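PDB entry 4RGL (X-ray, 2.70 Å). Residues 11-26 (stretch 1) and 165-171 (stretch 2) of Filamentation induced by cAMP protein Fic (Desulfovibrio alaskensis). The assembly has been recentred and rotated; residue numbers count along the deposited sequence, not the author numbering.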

# COMPACT_ATOMS: atom_id res chain seq x y z
N PRO A 11 -17.92 13.08 18.02
CA PRO A 11 -17.83 14.56 17.91
C PRO A 11 -17.43 15.02 16.50
O PRO A 11 -16.36 15.60 16.30
CB PRO A 11 -16.74 14.93 18.93
CG PRO A 11 -15.91 13.70 19.05
CD PRO A 11 -16.86 12.54 18.91
N TYR A 12 -18.34 14.84 15.53
CA TYR A 12 -18.08 15.23 14.16
C TYR A 12 -18.60 16.65 13.91
O TYR A 12 -19.81 16.87 13.91
CB TYR A 12 -18.72 14.24 13.18
N THR A 13 -17.67 17.62 13.78
CA THR A 13 -18.01 19.02 13.44
C THR A 13 -17.16 19.48 12.25
O THR A 13 -15.93 19.49 12.34
CB THR A 13 -17.83 19.94 14.66
OG1 THR A 13 -16.51 19.80 15.17
CG2 THR A 13 -18.85 19.66 15.77
N ILE A 14 -17.81 19.79 11.11
CA ILE A 14 -17.12 20.14 9.86
C ILE A 14 -16.42 21.52 10.00
O ILE A 14 -16.72 22.28 10.92
CB ILE A 14 -18.12 20.13 8.64
CG1 ILE A 14 -18.87 18.76 8.52
CG2 ILE A 14 -17.41 20.47 7.33
CD1 ILE A 14 -20.08 18.57 9.51
N THR A 15 -15.44 21.80 9.11
CA THR A 15 -14.67 23.04 9.12
C THR A 15 -14.28 23.41 7.66
O THR A 15 -14.15 22.52 6.81
CB THR A 15 -13.41 22.89 10.04
OG1 THR A 15 -12.60 24.05 9.93
CG2 THR A 15 -12.60 21.68 9.71
N PRO A 16 -14.09 24.73 7.33
CA PRO A 16 -13.73 25.10 5.95
C PRO A 16 -12.47 24.36 5.45
O PRO A 16 -12.31 24.18 4.24
CB PRO A 16 -13.48 26.61 6.03
CG PRO A 16 -13.41 26.93 7.50
CD PRO A 16 -14.26 25.92 8.18
N ALA A 17 -11.59 23.94 6.36
CA ALA A 17 -10.39 23.19 5.99
C ALA A 17 -10.75 21.79 5.46
O ALA A 17 -10.15 21.32 4.49
CB ALA A 17 -9.44 23.07 7.17
N ILE A 18 -11.77 21.13 6.09
CA ILE A 18 -12.22 19.79 5.69
C ILE A 18 -12.79 19.82 4.26
O ILE A 18 -12.37 19.02 3.42
CB ILE A 18 -13.27 19.21 6.69
CG1 ILE A 18 -12.57 18.70 7.98
CG2 ILE A 18 -14.11 18.08 6.04
CD1 ILE A 18 -13.59 18.23 9.15
N VAL A 19 -13.73 20.76 3.97
CA VAL A 19 -14.39 20.83 2.66
C VAL A 19 -13.34 21.09 1.55
O VAL A 19 -13.44 20.51 0.47
CB VAL A 19 -15.54 21.88 2.61
CG1 VAL A 19 -16.63 21.54 3.62
CG2 VAL A 19 -15.01 23.29 2.82
N ASN A 20 -12.28 21.88 1.86
CA ASN A 20 -11.20 22.14 0.91
C ASN A 20 -10.35 20.88 0.67
O ASN A 20 -9.92 20.63 -0.46
CB ASN A 20 -10.32 23.30 1.39
CG ASN A 20 -10.89 24.67 1.06
OD1 ASN A 20 -10.54 25.28 0.05
ND2 ASN A 20 -11.79 25.16 1.90
N LEU A 21 -10.15 20.07 1.73
CA LEU A 21 -9.40 18.81 1.61
C LEU A 21 -10.21 17.77 0.86
O LEU A 21 -9.67 17.09 -0.01
CB LEU A 21 -9.00 18.28 3.00
CG LEU A 21 -7.86 19.04 3.69
CD1 LEU A 21 -7.76 18.67 5.14
CD2 LEU A 21 -6.52 18.80 2.98
N VAL A 22 -11.54 17.72 1.11
CA VAL A 22 -12.44 16.81 0.40
C VAL A 22 -12.48 17.19 -1.09
O VAL A 22 -12.37 16.32 -1.95
CB VAL A 22 -13.87 16.81 1.04
CG1 VAL A 22 -14.85 16.03 0.17
CG2 VAL A 22 -13.83 16.24 2.46
N ALA A 23 -12.55 18.51 -1.37
CA ALA A 23 -12.56 19.01 -2.74
C ALA A 23 -11.28 18.64 -3.47
O ALA A 23 -11.33 18.20 -4.62
CB ALA A 23 -12.73 20.52 -2.74
N GLU A 24 -10.11 18.80 -2.81
CA GLU A 24 -8.84 18.52 -3.45
C GLU A 24 -8.66 17.00 -3.65
O GLU A 24 -8.36 16.57 -4.76
CB GLU A 24 -7.67 19.11 -2.64
CG GLU A 24 -6.34 19.08 -3.40
CD GLU A 24 -5.17 19.72 -2.68
OE1 GLU A 24 -5.40 20.48 -1.71
OE2 GLU A 24 -4.01 19.46 -3.09
N ILE A 25 -8.93 16.18 -2.58
CA ILE A 25 -8.84 14.71 -2.68
C ILE A 25 -9.75 14.22 -3.81
O ILE A 25 -9.29 13.51 -4.71
CB ILE A 25 -9.19 14.02 -1.33
CG1 ILE A 25 -8.15 14.39 -0.23
CG2 ILE A 25 -9.29 12.50 -1.50
CD1 ILE A 25 -8.55 13.95 1.19
N GLY A 26 -11.01 14.68 -3.80
CA GLY A 26 -11.98 14.35 -4.84
C GLY A 26 -11.46 14.63 -6.23
O GLY A 26 -11.46 13.74 -7.08
N ASN A 165 -24.43 9.48 7.24
CA ASN A 165 -24.63 10.26 6.03
C ASN A 165 -23.32 10.94 5.62
O ASN A 165 -23.22 11.46 4.50
CB ASN A 165 -25.75 11.30 6.25
CG ASN A 165 -25.65 12.06 7.57
OD1 ASN A 165 -24.58 12.15 8.20
ND2 ASN A 165 -26.77 12.61 8.02
N GLU A 166 -22.30 10.90 6.53
CA GLU A 166 -20.97 11.49 6.28
C GLU A 166 -20.29 10.82 5.10
O GLU A 166 -20.52 9.64 4.84
CB GLU A 166 -20.08 11.36 7.54
CG GLU A 166 -20.56 12.17 8.74
CD GLU A 166 -20.37 13.67 8.65
OE1 GLU A 166 -19.65 14.13 7.72
OE2 GLU A 166 -20.87 14.39 9.54
N HIS A 167 -19.43 11.57 4.40
CA HIS A 167 -18.71 11.05 3.25
C HIS A 167 -17.65 10.03 3.69
O HIS A 167 -17.04 10.20 4.74
CB HIS A 167 -18.06 12.20 2.46
CG HIS A 167 -17.47 11.78 1.15
ND1 HIS A 167 -16.17 11.31 1.06
CD2 HIS A 167 -18.04 11.72 -0.07
CE1 HIS A 167 -15.99 11.00 -0.21
NE2 HIS A 167 -17.08 11.24 -0.93
N PRO A 168 -17.42 8.94 2.90
CA PRO A 168 -16.44 7.92 3.32
C PRO A 168 -15.11 8.53 3.81
O PRO A 168 -14.56 8.05 4.81
CB PRO A 168 -16.22 7.11 2.05
CG PRO A 168 -17.52 7.19 1.34
CD PRO A 168 -18.10 8.55 1.65
N LEU A 169 -14.59 9.58 3.12
CA LEU A 169 -13.34 10.24 3.52
C LEU A 169 -13.39 10.70 4.97
O LEU A 169 -12.44 10.48 5.72
CB LEU A 169 -13.04 11.44 2.59
CG LEU A 169 -12.63 11.10 1.16
CD1 LEU A 169 -12.66 12.33 0.28
CD2 LEU A 169 -11.26 10.44 1.12
N VAL A 170 -14.53 11.30 5.38
CA VAL A 170 -14.71 11.78 6.76
C VAL A 170 -15.03 10.60 7.69
O VAL A 170 -14.44 10.49 8.76
CB VAL A 170 -15.83 12.86 6.82
CG1 VAL A 170 -16.04 13.36 8.25
CG2 VAL A 170 -15.52 14.03 5.89
N ALA A 171 -15.95 9.71 7.26
CA ALA A 171 -16.38 8.56 8.05
C ALA A 171 -15.20 7.67 8.46
O ALA A 171 -15.17 7.18 9.59
CB ALA A 171 -17.39 7.74 7.27

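Helices that pack through aliphatic side chains need no polar bond to hold them; branched ends fit between one another, and the apolar surface they bury does the holding. The contact between residues 11-26 and 165-171 of this Fic protein is a compact example. At least 144 positions of sequence separate any two residues that touch, 324 Å² of surface is buried counting both sides, and no hydrogen bond crosses among the atoms modelled.

The first stretch supplies one side of a helix. Ile-18, Val-22 and Ile-25 follow the spacing of four and then three residues that returns a helix to the same side, so their side chains form a row of bumps along it. The second stretch brings the opening turn of another helix, with Leu-169 and Val-170 adjacent and both CA-to-CB bonds directed toward the first. The backbones come nearest at Val-22 and Leu-169, whose CA atoms lie 7.3 Å apart, leaving room between them for side chains of this size.

Leu-169 is the most prominent bump, with 73 Å² covered, more than any other residue here. Its chi1 is m and its chi2 t, and its CD1 methyl enters the hollow between Val-22 and Ile-25: CD1 of Leu-169 is 3.8 Å from CG2 of Ile-25 and 4.3 Å from CG1 of Val-22. A leucine suits the place because it branches at CG, one carbon farther from the backbone than the beta-branched Val-22 and Ile-25, so its methyls reach into the notch between them.

Val-170 sits over the seam between Ile-18 and Val-22. Its CG2 methyl lies 4.3 Å from CG2 of Ile-18 and 4.4 Å from CG2 of Val-22. Val-22 is thus the shared ridge between the hollow and the seam: its CG1 and CG2 both lie near CD1 of Leu-169, at 4.3 and 4.6 Å, and its CG2 also meets CG2 of Val-170. Its CA-to-CB bond points sideways, and its chi1 is t. Ile-18 and Ile-25, both buried and directed toward the second stretch, close the outer ends of the row.

Before the first helix the character of the contact changes. Glu-166, chi1 and chi2 both m, folds its chain so that OE2 lies 4.2 Å from CB of Tyr-12 and 4.3 Å from CD1 of Ile-14. These are contacts of shape rather than polar bonds. Ile-14 begins sideways, but its end comes nearer, carrying CD1 to the carboxylate. The Tyr-12 ring is not modelled, so its part in the contact cannot be judged beyond CB.

Local bonds hold the supporting backbone in shape. His-167 stands at the N-cap of the second helix, and its ND1 accepts from N of Leu-169 at 3.1 Å, satisfying an amide that the helix start leaves without a backbone partner within the stretch. The same residue that provides the main bump is therefore tied at its backbone. In the first helix, the bond from N of Val-22 to O of Ile-18, 2.8 Å, links two members of the apolar row.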